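Local coordinates for sigma-c capsid protein (Avian reovirus, PDB 2VRS) that forms the homotrimeric fibre of the avian reovirus capsid, attaches the virion to host cells and induces apoptosis, at the interface of chains A and B. Coordinates in Å, arbitrary orientation; residue numbers count along the deposited sequence, not the author numbering. Chains: chain A/B, Sigma-c capsid protein.

Contact 1: the interface of chains A and B. Residues chain A 49-51, 60; chain B 60, 62, 69, 71.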
# COMPACT_ATOMS: atom_id res chain seq x y z
N PRO A 49 -8.78 2.26 16.35
CA PRO A 49 -7.79 1.56 15.51
C PRO A 49 -7.94 1.96 14.03
O PRO A 49 -9.06 2.01 13.53
CB PRO A 49 -8.14 0.08 15.68
CG PRO A 49 -8.78 0.01 17.03
CD PRO A 49 -9.48 1.34 17.26
N PRO A 50 -6.82 2.12 13.34
CA PRO A 50 -5.46 1.82 13.77
C PRO A 50 -4.73 2.94 14.54
O PRO A 50 -3.52 2.85 14.73
CB PRO A 50 -4.76 1.54 12.44
CG PRO A 50 -5.46 2.47 11.49
CD PRO A 50 -6.85 2.63 11.96
N LEU A 51 -5.44 3.98 14.96
CA LEU A 51 -4.85 5.00 15.87
C LEU A 51 -4.92 4.44 17.31
O LEU A 51 -5.86 3.74 17.66
CB LEU A 51 -5.62 6.31 15.76
CG LEU A 51 -5.76 6.96 14.39
CD1 LEU A 51 -6.68 8.21 14.41
CD2 LEU A 51 -4.44 7.30 13.76
N LEU A 60 -0.00 5.98 14.99
CA LEU A 60 -0.60 5.09 13.98
C LEU A 60 0.13 3.74 14.05
O LEU A 60 1.33 3.67 13.82
CB LEU A 60 -0.41 5.71 12.59
CG LEU A 60 -0.91 4.82 11.43
CD1 LEU A 60 -2.42 4.77 11.37
CD2 LEU A 60 -0.35 5.34 10.12
N LEU B 60 -8.98 7.04 11.51
CA LEU B 60 -8.38 7.12 10.15
C LEU B 60 -9.38 6.59 9.13
O LEU B 60 -9.81 5.44 9.22
CB LEU B 60 -7.12 6.26 10.10
CG LEU B 60 -6.46 6.22 8.71
CD1 LEU B 60 -5.93 7.58 8.34
CD2 LEU B 60 -5.29 5.17 8.78
N MET B 62 -10.32 4.97 5.79
CA MET B 62 -9.50 4.10 4.94
C MET B 62 -10.25 3.70 3.67
O MET B 62 -11.41 3.30 3.72
CB MET B 62 -9.14 2.85 5.75
CG MET B 62 -8.15 3.14 6.90
SD MET B 62 -7.97 1.75 8.02
CE MET B 62 -9.50 1.71 8.99
N GLN B 69 -7.80 -1.95 8.79
CA GLN B 69 -7.15 -2.22 10.06
C GLN B 69 -7.48 -3.59 10.59
O GLN B 69 -8.62 -4.08 10.51
CB GLN B 69 -7.43 -1.14 11.13
CG GLN B 69 -8.86 -1.13 11.64
CD GLN B 69 -9.15 -2.16 12.78
OE1 GLN B 69 -8.28 -2.59 13.52
NE2 GLN B 69 -10.42 -2.52 12.90
N VAL B 71 -6.12 -4.30 13.93
CA VAL B 71 -5.37 -3.52 14.94
C VAL B 71 -4.46 -2.46 14.29
O VAL B 71 -4.61 -1.25 14.54
CB VAL B 71 -4.60 -4.40 15.98
CG1 VAL B 71 -3.93 -3.52 17.07
CG2 VAL B 71 -5.57 -5.45 16.63
O HOH W 1 -9.70 4.71 12.79
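At the centre of this patch the pyrrolidine ring of A:Pro50 packs into an apolar niche of chain B, in the triple beta-spiral segment of the fibre. A:Pro50 follows a cis peptide bond, which kinks the chain before strand 51-54 and so may help turn the ring toward chain B. Its CG touches CD2 of B:Leu60 at 3.8 Å, the two side chains crossing at about a right angle. B:Leu60 reaches this place with CG anti to its backbone N (chi1 177°), and the same CD2 methyl also meets CD1 of A:Leu60, 3.9 Å away. The two leucines adopt nearly the same rotamer, yet different methyls meet and the side chains cross at about a right angle, as expected of an interface that is not an exact two-fold. Leucine suits this place because its methyl-ended fork fills it without bringing in a polar group. B:Met62 comes tip to tip with the proline: its chain bends at chi3 (-74°), and its CE methyl lies near CD of A:Pro50, a flexible end fitted to a rigid ring.

Farther out, B:Gln69 crosses the proline obliquely, with its CB 3.9 Å from CD of A:Pro50. Its CG takes the crowded position between backbone N and carbonyl carbon, and a bend at chi2 (84°) lays the amide carbon CD against CB of A:Pro49 at 3.8 Å. A:Pro49 suits this spot by offering an apolar ring to the flat amide. The amide oxygen OE1 accepts a hydrogen bond from the backbone N of B:Val71 at 2.8 Å, a donor above the carbonyl plane. This helps fix the amide. The carbonyl O of B:Val71 packs 3.3 Å from CA of A:Pro50. No direct polar bond joins the chains in this patch; at the rim beside B:Leu60 a water bridges them. It lies 2.9 Å from the backbone O of A:Pro49. It accepts a hydrogen bond from the backbone N of B:Leu60 at 2.8 Å.

Contact 2: the interface of chains A and B. Residues chain A 26, 30, 33-34; chain B 27, 30-31, 34-35.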
# COMPACT_ATOMS: atom_id res chain seq x y z
N ALA A 26 -15.04 38.38 41.67
CA ALA A 26 -13.91 37.57 41.22
C ALA A 26 -14.41 36.13 41.04
O ALA A 26 -14.01 35.41 40.12
CB ALA A 26 -12.79 37.58 42.25
N LEU A 30 -14.61 33.71 37.66
CA LEU A 30 -14.00 32.35 37.69
C LEU A 30 -15.00 31.28 37.32
O LEU A 30 -14.67 30.33 36.58
CB LEU A 30 -13.38 32.01 39.04
CG LEU A 30 -12.02 32.66 39.31
CD1 LEU A 30 -11.68 32.66 40.85
CD2 LEU A 30 -10.89 32.03 38.46
N ARG A 33 -15.33 31.35 33.56
CA ARG A 33 -14.15 30.79 32.87
C ARG A 33 -14.12 29.27 32.99
O ARG A 33 -13.71 28.56 32.06
CB ARG A 33 -12.86 31.38 33.45
CG ARG A 33 -12.66 32.84 33.05
CD ARG A 33 -11.57 33.45 33.84
NE ARG A 33 -10.25 33.05 33.38
CZ ARG A 33 -9.12 33.31 34.03
NH1 ARG A 33 -9.14 34.01 35.17
NH2 ARG A 33 -7.96 32.91 33.53
N VAL A 34 -14.50 28.78 34.17
CA VAL A 34 -14.50 27.34 34.46
C VAL A 34 -15.62 26.63 33.70
O VAL A 34 -15.40 25.54 33.14
CB VAL A 34 -14.58 27.05 35.98
CG1 VAL A 34 -14.96 25.56 36.27
CG2 VAL A 34 -13.24 27.37 36.64
N ILE B 27 -8.75 32.70 45.92
CA ILE B 27 -9.16 33.21 44.60
C ILE B 27 -7.93 33.39 43.69
O ILE B 27 -8.00 33.06 42.49
CB ILE B 27 -10.03 34.53 44.71
CG1 ILE B 27 -11.46 34.18 45.14
CG2 ILE B 27 -10.03 35.34 43.40
CD1 ILE B 27 -12.26 35.32 45.79
N LEU B 30 -6.83 30.12 42.43
CA LEU B 30 -7.74 29.65 41.41
C LEU B 30 -7.51 30.38 40.08
O LEU B 30 -7.53 29.78 39.01
CB LEU B 30 -9.21 29.83 41.84
CG LEU B 30 -9.82 28.76 42.78
CD1 LEU B 30 -11.14 29.20 43.39
CD2 LEU B 30 -10.01 27.39 42.05
N GLN B 31 -7.33 31.68 40.14
CA GLN B 31 -7.01 32.43 38.93
C GLN B 31 -5.75 31.89 38.21
O GLN B 31 -5.73 31.71 37.01
CB GLN B 31 -6.83 33.89 39.29
CG GLN B 31 -8.19 34.55 39.59
CD GLN B 31 -8.02 35.87 40.34
OE1 GLN B 31 -6.93 36.15 40.81
NE2 GLN B 31 -9.10 36.66 40.45
N VAL B 34 -6.55 28.45 36.67
CA VAL B 34 -7.46 28.53 35.54
C VAL B 34 -6.75 29.14 34.32
O VAL B 34 -7.00 28.72 33.19
CB VAL B 34 -8.76 29.33 35.90
CG1 VAL B 34 -9.62 29.68 34.64
CG2 VAL B 34 -9.60 28.54 36.85
N LYS B 35 -5.89 30.13 34.56
CA LYS B 35 -5.06 30.69 33.46
C LYS B 35 -4.15 29.58 32.88
O LYS B 35 -4.00 29.46 31.66
CB LYS B 35 -4.22 31.87 33.96
CG LYS B 35 -3.38 32.53 32.86
CD LYS B 35 -2.29 33.40 33.44
CE LYS B 35 -1.53 34.17 32.36
NZ LYS B 35 -0.43 33.37 31.75
O HOH W 2 -11.61 36.28 39.03
O HOH W 3 -6.36 34.27 35.66
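Water 3 is the best-held polar atom, gripped by three hydrogen bonds: two from the guanidinium of A:Arg33 and one to a main-chain carbonyl. NH1 of A:Arg33 donates to it at 2.8 Å. NH2 of the same residue does so at 3.0 Å, so the water sits in plane at the guanidinium edge. The main-chain O of B:Gln31 lies 3.0 Å from the water, roughly at right angles to the two guanidinium nitrogens. Arginine suits this rim because its long aliphatic part and flat guanidinium can lie over B:Val34 while two N-H groups on one edge hold a water. A bend at chi3 (77°) brings the guanidinium across B:Val34, whose CG1 lies over one face, toward the rim, 3.7 Å from CZ. A second water joins the helices, taking a nearly straight bond from the amide NE2 of B:Gln31 (165° at H) and lying 2.8 Å from O of A:Ala26.

Inward of the two bridges, which lie along one flank, runs the apolar seam. The leucine A:Leu30, with CG anti to its carbonyl carbon (chi1 -77°), splits its two methyls: CD1 packs on CB of B:Leu30, and CD2 on CG of B:Gln31, whose side chain it crosses at about a right angle. The small A:Ala26 allows close approach, its CB 3.7 Å from CG2 of B:Ile27, and A:Val34 and B:Val34 meet through their CG2 methyls. These layers, edged on this flank by water bridges, zip the helices 8-38 together in the coiled coil that helps hold the fibre as a homotrimer.

Contact 1 and contact 2 lie about 39 Å apart, centre to centre, along the same elongated pair of subunits, and share no residues. Contact 2 belongs to the long helix 8-38, whereas contact 1 is built from the short strands and loops that follow it in sequence, up to strand 67-69 and the loop beyond. The same two chains therefore stay paired while the architecture changes from alpha-helical coiled coil to beta-structured shaft. Both patches rely on apolar packing with water-bridged polar rims, and with a third subunit repeating them, they would support trimer cohesion along the stalk that carries the C-terminal domains.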